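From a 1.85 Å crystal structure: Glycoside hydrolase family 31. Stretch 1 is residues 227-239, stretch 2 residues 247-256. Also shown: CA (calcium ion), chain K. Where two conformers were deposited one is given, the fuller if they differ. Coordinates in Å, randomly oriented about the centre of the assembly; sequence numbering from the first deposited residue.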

ATOM      1  N   GLY A 227      -2.642 -22.360  -8.352  1.00 23.85           N
ATOM      2  CA  GLY A 227      -2.870 -21.110  -7.616  1.00 22.84           C
ATOM      3  C   GLY A 227      -4.318 -20.950  -7.275  1.00 22.39           C
ATOM      4  O   GLY A 227      -5.173 -21.697  -7.771  1.00 22.29           O
ATOM      5  N   PHE A 228      -4.588 -19.976  -6.419  1.00 21.30           N
ATOM      6  CA  PHE A 228      -5.944 -19.719  -5.977  1.00 21.56           C
ATOM      7  C   PHE A 228      -6.159 -18.236  -5.746  1.00 20.77           C
ATOM      8  O   PHE A 228      -5.222 -17.511  -5.422  1.00 19.37           O
ATOM      9  CB  PHE A 228      -6.252 -20.495  -4.708  1.00 21.82           C
ATOM     10  CG  PHE A 228      -5.382 -20.137  -3.548  1.00 22.26           C
ATOM     11  CD1 PHE A 228      -4.136 -20.764  -3.369  1.00 23.00           C
ATOM     12  CD2 PHE A 228      -5.813 -19.210  -2.598  1.00 22.45           C
ATOM     13  CE1 PHE A 228      -3.324 -20.429  -2.304  1.00 23.04           C
ATOM     14  CE2 PHE A 228      -4.997 -18.875  -1.526  1.00 22.73           C
ATOM     15  CZ  PHE A 228      -3.750 -19.484  -1.379  1.00 22.56           C
ATOM     16  N   HIS A 229      -7.411 -17.822  -5.900  1.00 20.93           N
ATOM     17  CA  HIS A 229      -7.811 -16.442  -5.729  1.00 20.65           C
ATOM     18  C   HIS A 229      -9.172 -16.452  -5.093  1.00 20.68           C
ATOM     19  O   HIS A 229     -10.125 -16.925  -5.697  1.00 21.10           O
ATOM     20  CB  HIS A 229      -7.814 -15.712  -7.072  1.00 21.03           C
ATOM     21  CG  HIS A 229      -8.549 -14.400  -7.068  1.00 21.35           C
ATOM     22  ND1 HIS A 229      -9.375 -14.019  -8.097  1.00 21.71           N
ATOM     23  CD2 HIS A 229      -8.588 -13.393  -6.162  1.00 21.43           C
ATOM     24  CE1 HIS A 229      -9.881 -12.830  -7.839  1.00 22.39           C
ATOM     25  NE2 HIS A 229      -9.412 -12.421  -6.672  1.00 21.80           N
ATOM     26  N   VAL A 230      -9.267 -15.945  -3.871  1.00 20.42           N
ATOM     27  CA  VAL A 230     -10.557 -15.824  -3.229  1.00 20.89           C
ATOM     28  C   VAL A 230     -11.179 -14.565  -3.860  1.00 21.45           C
ATOM     29  O   VAL A 230     -10.657 -13.479  -3.685  1.00 19.87           O
ATOM     30  CB  VAL A 230     -10.444 -15.683  -1.695  1.00 21.04           C
ATOM     31  CG1 VAL A 230     -11.829 -15.692  -1.044  1.00 21.50           C
ATOM     32  CG2 VAL A 230      -9.572 -16.788  -1.103  1.00 21.01           C
ATOM     33  N   GLU A 231     -12.267 -14.730  -4.614  1.00 22.56           N
ATOM     34  CA  GLU A 231     -12.840 -13.624  -5.389  1.00 24.42           C
ATOM     35  C   GLU A 231     -13.733 -12.748  -4.520  1.00 24.06           C
ATOM     36  O   GLU A 231     -14.953 -12.872  -4.504  1.00 24.01           O
ATOM     37  CB  GLU A 231     -13.579 -14.098  -6.660  1.00 26.80           C
ATOM     38  CG  GLU A 231     -13.683 -12.967  -7.703  1.00 28.76           C
ATOM     39  CD  GLU A 231     -14.262 -13.411  -9.032  1.00 31.47           C
ATOM     40  OE1 GLU A 231     -15.244 -12.807  -9.485  1.00 36.17           O
ATOM     41  OE2 GLU A 231     -13.767 -14.365  -9.638  1.00 32.05           O
ATOM     42  N   THR A 232     -13.078 -11.852  -3.787  1.00 23.09           N
ATOM     43  CA  THR A 232     -13.734 -10.980  -2.835  1.00 22.57           C
ATOM     44  C   THR A 232     -12.853  -9.755  -2.629  1.00 22.12           C
ATOM     45  O   THR A 232     -11.631  -9.844  -2.830  1.00 21.39           O
ATOM     46  CB  THR A 232     -13.946 -11.676  -1.480  1.00 22.62           C
ATOM     47  OG1 THR A 232     -14.713 -10.817  -0.623  1.00 23.03           O
ATOM     48  CG2 THR A 232     -12.614 -12.007  -0.770  1.00 22.32           C
ATOM     49  N   THR A 233     -13.470  -8.644  -2.234  1.00 21.63           N
ATOM     50  CA  THR A 233     -12.730  -7.469  -1.717  1.00 21.73           C
ATOM     51  C   THR A 233     -12.869  -7.285  -0.206  1.00 21.68           C
ATOM     52  O   THR A 233     -12.378  -6.299   0.354  1.00 21.76           O
ATOM     53  CB  THR A 233     -13.103  -6.165  -2.461  1.00 21.73           C
ATOM     54  OG1 THR A 233     -14.490  -5.880  -2.257  1.00 22.18           O
ATOM     55  CG2 THR A 233     -12.806  -6.296  -3.971  1.00 22.13           C
ATOM     56  N   ARG A 234     -13.493  -8.249   0.464  1.00 21.84           N
ATOM     57  CA  ARG A 234     -13.517  -8.275   1.914  1.00 21.92           C
ATOM     58  C   ARG A 234     -12.195  -8.834   2.421  1.00 21.16           C
ATOM     59  O   ARG A 234     -11.405  -9.393   1.666  1.00 20.11           O
ATOM     60  CB  ARG A 234     -14.695  -9.107   2.443  1.00 22.66           C
ATOM     61  CG  ARG A 234     -16.044  -8.640   1.927  1.00 23.60           C
ATOM     62  CD  ARG A 234     -17.212  -9.197   2.740  1.00 24.31           C
ATOM     63  NE  ARG A 234     -18.512  -8.740   2.253  1.00 25.16           N
ATOM     64  CZ  ARG A 234     -19.212  -9.279   1.241  1.00 26.47           C
ATOM     65  NH1 ARG A 234     -18.750 -10.315   0.528  1.00 26.42           N
ATOM     66  NH2 ARG A 234     -20.409  -8.767   0.925  1.00 27.45           N
ATOM     67  N   ARG A 235     -11.970  -8.671   3.716  1.00 20.75           N
ATOM     68  CA  ARG A 235     -10.741  -9.108   4.341  1.00 20.87           C
ATOM     69  C   ARG A 235     -10.652 -10.627   4.336  1.00 21.01           C
ATOM     70  O   ARG A 235     -11.670 -11.309   4.481  1.00 21.02           O
ATOM     71  CB  ARG A 235     -10.687  -8.580   5.757  1.00 21.13           C
ATOM     72  CG  ARG A 235      -9.377  -8.816   6.470  1.00 21.19           C
ATOM     73  CD  ARG A 235      -9.346  -7.958   7.710  1.00 21.25           C
ATOM     74  NE  ARG A 235      -8.082  -8.022   8.441  1.00 21.08           N
ATOM     75  CZ  ARG A 235      -7.872  -7.370   9.581  1.00 21.53           C
ATOM     76  NH1 ARG A 235      -6.701  -7.455  10.197  1.00 21.39           N
ATOM     77  NH2 ARG A 235      -8.857  -6.652  10.142  1.00 22.10           N
ATOM     78  N   THR A 236      -9.434 -11.130   4.152  1.00 19.93           N
ATOM     79  CA  THR A 236      -9.136 -12.549   4.211  1.00 20.00           C
ATOM     80  C   THR A 236      -7.881 -12.762   5.033  1.00 19.87           C
ATOM     81  O   THR A 236      -7.028 -11.879   5.112  1.00 19.23           O
ATOM     82  CB  THR A 236      -8.939 -13.169   2.810  1.00 19.97           C
ATOM     83  OG1 THR A 236      -8.001 -12.391   2.057  1.00 19.48           O
ATOM     84  CG2 THR A 236     -10.251 -13.206   2.054  1.00 20.11           C
ATOM     85  N   TRP A 237      -7.789 -13.943   5.637  1.00 19.86           N
ATOM     86  CA  TRP A 237      -6.654 -14.345   6.465  1.00 20.02           C
ATOM     87  C   TRP A 237      -6.143 -15.707   5.969  1.00 19.99           C
ATOM     88  O   TRP A 237      -6.932 -16.543   5.455  1.00 19.96           O
ATOM     89  CB  TRP A 237      -7.081 -14.483   7.917  1.00 20.42           C
ATOM     90  CG  TRP A 237      -7.539 -13.248   8.633  1.00 20.52           C
ATOM     91  CD1 TRP A 237      -6.810 -12.505   9.519  1.00 21.20           C
ATOM     92  CD2 TRP A 237      -8.839 -12.669   8.603  1.00 21.11           C
ATOM     93  NE1 TRP A 237      -7.570 -11.486  10.025  1.00 21.17           N
ATOM     94  CE2 TRP A 237      -8.823 -11.562   9.480  1.00 21.47           C
ATOM     95  CE3 TRP A 237     -10.030 -12.983   7.923  1.00 21.46           C
ATOM     96  CZ2 TRP A 237      -9.950 -10.752   9.696  1.00 22.34           C
ATOM     97  CZ3 TRP A 237     -11.156 -12.178   8.138  1.00 22.77           C
ATOM     98  CH2 TRP A 237     -11.107 -11.078   9.021  1.00 22.70           C
ATOM     99  N   TYR A 238      -4.839 -15.926   6.135  1.00 19.57           N
ATOM    100  CA  TYR A 238      -4.131 -17.107   5.606  1.00 20.10           C
ATOM    101  C   TYR A 238      -3.179 -17.645   6.662  1.00 20.22           C
ATOM    102  O   TYR A 238      -2.333 -16.898   7.198  1.00 20.38           O
ATOM    103  CB  TYR A 238      -3.356 -16.769   4.298  1.00 19.92           C
ATOM    104  CG  TYR A 238      -4.273 -16.156   3.276  1.00 20.09           C
ATOM    105  CD1 TYR A 238      -5.046 -16.962   2.444  1.00 20.67           C
ATOM    106  CD2 TYR A 238      -4.436 -14.772   3.187  1.00 20.28           C
ATOM    107  CE1 TYR A 238      -5.941 -16.402   1.549  1.00 21.29           C
ATOM    108  CE2 TYR A 238      -5.331 -14.202   2.296  1.00 20.02           C
ATOM    109  CZ  TYR A 238      -6.079 -15.025   1.484  1.00 20.51           C
ATOM    110  OH  TYR A 238      -6.957 -14.488   0.598  1.00 21.52           O
ATOM    111  N   ASP A 239      -3.344 -18.925   6.984  1.00 20.52           N
ATOM    112  CA  ASP A 239      -2.403 -19.681   7.802  1.00 21.00           C
ATOM    113  C   ASP A 239      -1.753 -20.657   6.836  1.00 20.61           C
ATOM    114  O   ASP A 239      -2.358 -21.678   6.448  1.00 20.31           O
ATOM    115  CB  ASP A 239      -3.161 -20.389   8.927  1.00 22.17           C
ATOM    116  CG  ASP A 239      -2.255 -21.096   9.905  1.00 23.13           C
ATOM    117  OD1 ASP A 239      -1.306 -21.774   9.504  1.00 23.51           O
ATOM    118  OD2 ASP A 239      -2.515 -20.992  11.105  1.00 24.77           O
TER
HETATM  119 CA    CA K 812     -18.378  -8.381   6.754  1.00 42.80          CA
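Stretch 2 247-256: RILIEVDLGF

Five backbone hydrogen bonds fix the register of stretch 2 on stretch 1. Asp239 N donates to Leu249 O (2.9 Å) and Leu249 N to Asp239 O (2.9 Å); Trp237 N reaches Glu251 O at 2.9 Å, and Glu251 N returns to Trp237 O at 3.0 Å. Asp253 N closes the ladder on Arg235 O (3.0 Å). Stretch 2 is extended from Arg247 to Asp253 and runs antiparallel to strand 236–239, with 168° between their directions and axes approaching to 4.7 Å. Between the rungs lie the non-hydrogen-bonded pairs Thr236–Val252 and Tyr238–Ile250, where CA-H...O contacts such as Ile250 CA to Trp237 O (3.4 Å) help join the strands.

Where the strand ends, Asp253 turns to metal binding. Its OD1 and OD2 each lie 2.6 Å from the calcium ion, and Leu254 O lies 2.3 Å from it; a carboxylate and a carbonyl both offer the oxygen ligands calcium favours. Water 2 links Asp253 OD2 to Arg235 N, 2.9 Å from each, while water 1 joins Asp253 O, Arg234 NH1 and Thr232 OG1. The long Arg234 side chain extends along this segment, its guanidinium covered on one face by Gly255, with NH2 3.5 Å from Gly255 CA.

Alternation along the strand sends Ile250 and Val252 to the same face as Thr236 and Tyr238. There the strand that includes Phe228 runs nearly parallel to strand 247–253, with 19° between their directions and 10.3 Å between their axes at closest approach, and side chains bridge that gap: Phe228 CE2 meets Ile250 CD1 at 3.8 Å, Val230 CG2 meets Ile250 CG2 at 4.0 Å, and Val230 CG1 meets Val252 CG2 at 4.0 Å. Branched aliphatic residues suit both the extended backbone and this buried layer. Tyr238 CE1 packs 3.9 Å from Ile250 CG2, while Tyr238 OH donates to Thr236 OG1 (2.8 Å). The other face, bearing Trp237, Asp239, Leu249 and Glu251, is partly exposed and accommodates charged groups.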

ATOM      1  N   ARG A 247      -1.588 -27.853   5.368  1.00 23.01           N
ATOM      2  CA  ARG A 247      -2.834 -27.162   5.062  1.00 22.54           C
ATOM      3  C   ARG A 247      -2.627 -25.656   5.000  1.00 21.85           C
ATOM      4  O   ARG A 247      -2.008 -25.070   5.895  1.00 21.20           O
ATOM      5  CB  ARG A 247      -3.895 -27.475   6.110  1.00 22.79           C
ATOM      6  CG  ARG A 247      -4.393 -28.903   6.127  1.00 23.53           C
ATOM      7  CD  ARG A 247      -5.284 -29.225   4.939  1.00 23.79           C
ATOM      8  NE  ARG A 247      -5.713 -30.619   4.889  1.00 24.23           N
ATOM      9  CZ  ARG A 247      -5.023 -31.640   4.380  1.00 24.96           C
ATOM     10  NH1 ARG A 247      -3.803 -31.473   3.858  1.00 24.63           N
ATOM     11  NH2 ARG A 247      -5.559 -32.864   4.405  1.00 25.55           N
ATOM     12  N   ILE A 248      -3.157 -25.054   3.939  1.00 21.41           N
ATOM     13  CA  ILE A 248      -3.396 -23.607   3.866  1.00 20.91           C
ATOM     14  C   ILE A 248      -4.818 -23.376   4.383  1.00 21.34           C
ATOM     15  O   ILE A 248      -5.789 -23.743   3.726  1.00 22.00           O
ATOM     16  CB  ILE A 248      -3.244 -23.068   2.429  1.00 20.41           C
ATOM     17  CG1 ILE A 248      -1.861 -23.443   1.868  1.00 20.84           C
ATOM     18  CG2 ILE A 248      -3.457 -21.566   2.400  1.00 19.93           C
ATOM     19  CD1 ILE A 248      -1.590 -22.949   0.465  1.00 21.00           C
ATOM     20  N   LEU A 249      -4.932 -22.789   5.567  0.50 21.48           N
ATOM     21  CA  LEU A 249      -6.224 -22.453   6.150  0.50 21.63           C
ATOM     22  C   LEU A 249      -6.566 -21.031   5.743  0.50 21.14           C
ATOM     23  O   LEU A 249      -5.757 -20.117   5.941  0.50 20.32           O
ATOM     24  CB  LEU A 249      -6.175 -22.543   7.672  0.50 22.44           C
ATOM     25  CG  LEU A 249      -5.507 -23.778   8.273  0.50 23.05           C
ATOM     26  CD1 LEU A 249      -5.549 -23.713   9.795  0.50 23.63           C
ATOM     27  CD2 LEU A 249      -6.153 -25.052   7.763  0.50 23.66           C
ATOM     28  N   ILE A 250      -7.752 -20.861   5.160  1.00 20.83           N
ATOM     29  CA  ILE A 250      -8.209 -19.587   4.623  1.00 20.62           C
ATOM     30  C   ILE A 250      -9.442 -19.209   5.411  1.00 21.17           C
ATOM     31  O   ILE A 250     -10.342 -20.033   5.563  1.00 21.60           O
ATOM     32  CB  ILE A 250      -8.557 -19.721   3.124  1.00 20.64           C
ATOM     33  CG1 ILE A 250      -7.300 -20.133   2.348  1.00 20.62           C
ATOM     34  CG2 ILE A 250      -9.085 -18.400   2.541  1.00 20.16           C
ATOM     35  CD1 ILE A 250      -7.516 -20.326   0.870  1.00 21.29           C
ATOM     36  N   GLU A 251      -9.492 -17.975   5.898  1.00 20.85           N
ATOM     37  CA  GLU A 251     -10.676 -17.433   6.551  1.00 21.50           C
ATOM     38  C   GLU A 251     -11.102 -16.163   5.801  1.00 21.53           C
ATOM     39  O   GLU A 251     -10.269 -15.348   5.422  1.00 20.02           O
ATOM     40  CB  GLU A 251     -10.387 -17.164   8.022  1.00 22.79           C
ATOM     41  CG  GLU A 251     -11.608 -16.848   8.862  1.00 24.58           C
ATOM     42  CD  GLU A 251     -11.402 -17.075  10.365  1.00 26.29           C
ATOM     43  OE1 GLU A 251     -12.180 -16.487  11.155  1.00 27.35           O
ATOM     44  OE2 GLU A 251     -10.484 -17.829  10.765  1.00 26.41           O
ATOM     45  N   VAL A 252     -12.406 -16.020   5.589  1.00 21.60           N
ATOM     46  CA  VAL A 252     -12.959 -15.009   4.717  1.00 21.78           C
ATOM     47  C   VAL A 252     -14.071 -14.276   5.464  1.00 22.61           C
ATOM     48  O   VAL A 252     -14.995 -14.912   6.014  1.00 22.63           O
ATOM     49  CB  VAL A 252     -13.545 -15.673   3.454  1.00 22.14           C
ATOM     50  CG1 VAL A 252     -14.088 -14.637   2.492  1.00 22.93           C
ATOM     51  CG2 VAL A 252     -12.511 -16.569   2.779  1.00 22.22           C
ATOM     52  N   ASP A 253     -13.992 -12.952   5.496  1.00 22.76           N
ATOM     53  CA  ASP A 253     -15.107 -12.124   5.997  1.00 24.78           C
ATOM     54  C   ASP A 253     -16.264 -12.192   4.994  1.00 25.67           C
ATOM     55  O   ASP A 253     -16.042 -12.160   3.774  1.00 25.45           O
ATOM     56  CB  ASP A 253     -14.641 -10.685   6.229  1.00 25.14           C
ATOM     57  CG  ASP A 253     -15.763  -9.754   6.628  1.00 27.22           C
ATOM     58  OD1 ASP A 253     -16.570 -10.108   7.512  1.00 27.66           O
ATOM     59  OD2 ASP A 253     -15.871  -8.642   6.044  1.00 28.60           O
ATOM     60  N   LEU A 254     -17.489 -12.309   5.509  1.00 27.57           N
ATOM     61  CA  LEU A 254     -18.694 -12.355   4.687  1.00 29.74           C
ATOM     62  C   LEU A 254     -19.526 -11.066   4.820  1.00 32.58           C
ATOM     63  O   LEU A 254     -19.135 -10.172   5.552  1.00 31.80           O
ATOM     64  CB  LEU A 254     -19.523 -13.581   5.057  1.00 29.65           C
ATOM     65  CG  LEU A 254     -18.822 -14.923   4.808  1.00 29.41           C
ATOM     66  CD1 LEU A 254     -19.680 -16.064   5.329  1.00 29.94           C
ATOM     67  CD2 LEU A 254     -18.496 -15.105   3.333  1.00 29.36           C
ATOM     68  N   GLY A 255     -20.645 -10.977   4.096  1.00 35.66           N
ATOM     69  CA  GLY A 255     -21.527  -9.769   4.066  1.00 40.94           C
ATOM     70  C   GLY A 255     -22.169  -9.295   5.376  1.00 46.74           C
ATOM     71  O   GLY A 255     -21.808  -9.753   6.468  1.00 51.07           O
ATOM     72  N   PHE A 256     -23.101  -8.345   5.269  1.00 54.80           N
ATOM     73  CA  PHE A 256     -23.717  -7.685   6.443  1.00 60.24           C
ATOM     74  C   PHE A 256     -25.215  -7.981   6.515  1.00 59.54           C
ATOM     75  O   PHE A 256     -25.630  -9.135   6.426  1.00 59.86           O
ATOM     76  CB  PHE A 256     -23.493  -6.170   6.366  1.00 65.55           C
ATOM     77  CG  PHE A 256     -23.191  -5.508   7.700  1.00 72.75           C
ATOM     78  CD1 PHE A 256     -23.916  -5.828   8.860  1.00 75.02           C
ATOM     79  CD2 PHE A 256     -22.189  -4.529   7.790  1.00 74.53           C
ATOM     80  CE1 PHE A 256     -23.631  -5.198  10.072  1.00 78.42           C
ATOM     81  CE2 PHE A 256     -21.908  -3.902   9.000  1.00 76.99           C
ATOM     82  CZ  PHE A 256     -22.627  -4.234  10.139  1.00 79.43           C
TER
HETATM   83  O   HOH W   1     -16.478 -12.039   0.939  1.00 21.73           O
HETATM   84  O   HOH W   2     -13.853  -6.924   4.995  1.00 20.90           O
HETATM   85  O   HOH W   3      -2.107 -24.483   8.751  1.00 27.13           O
HETATM   86  O   HOH W   4     -19.343 -10.124   8.329  1.00 42.91           O
HETATM   87  O   HOH W   5     -20.486  -7.146   7.110  1.00 41.59           O
HETATM   88  O   HOH W   6     -17.241  -7.012   8.264  1.00 35.90           O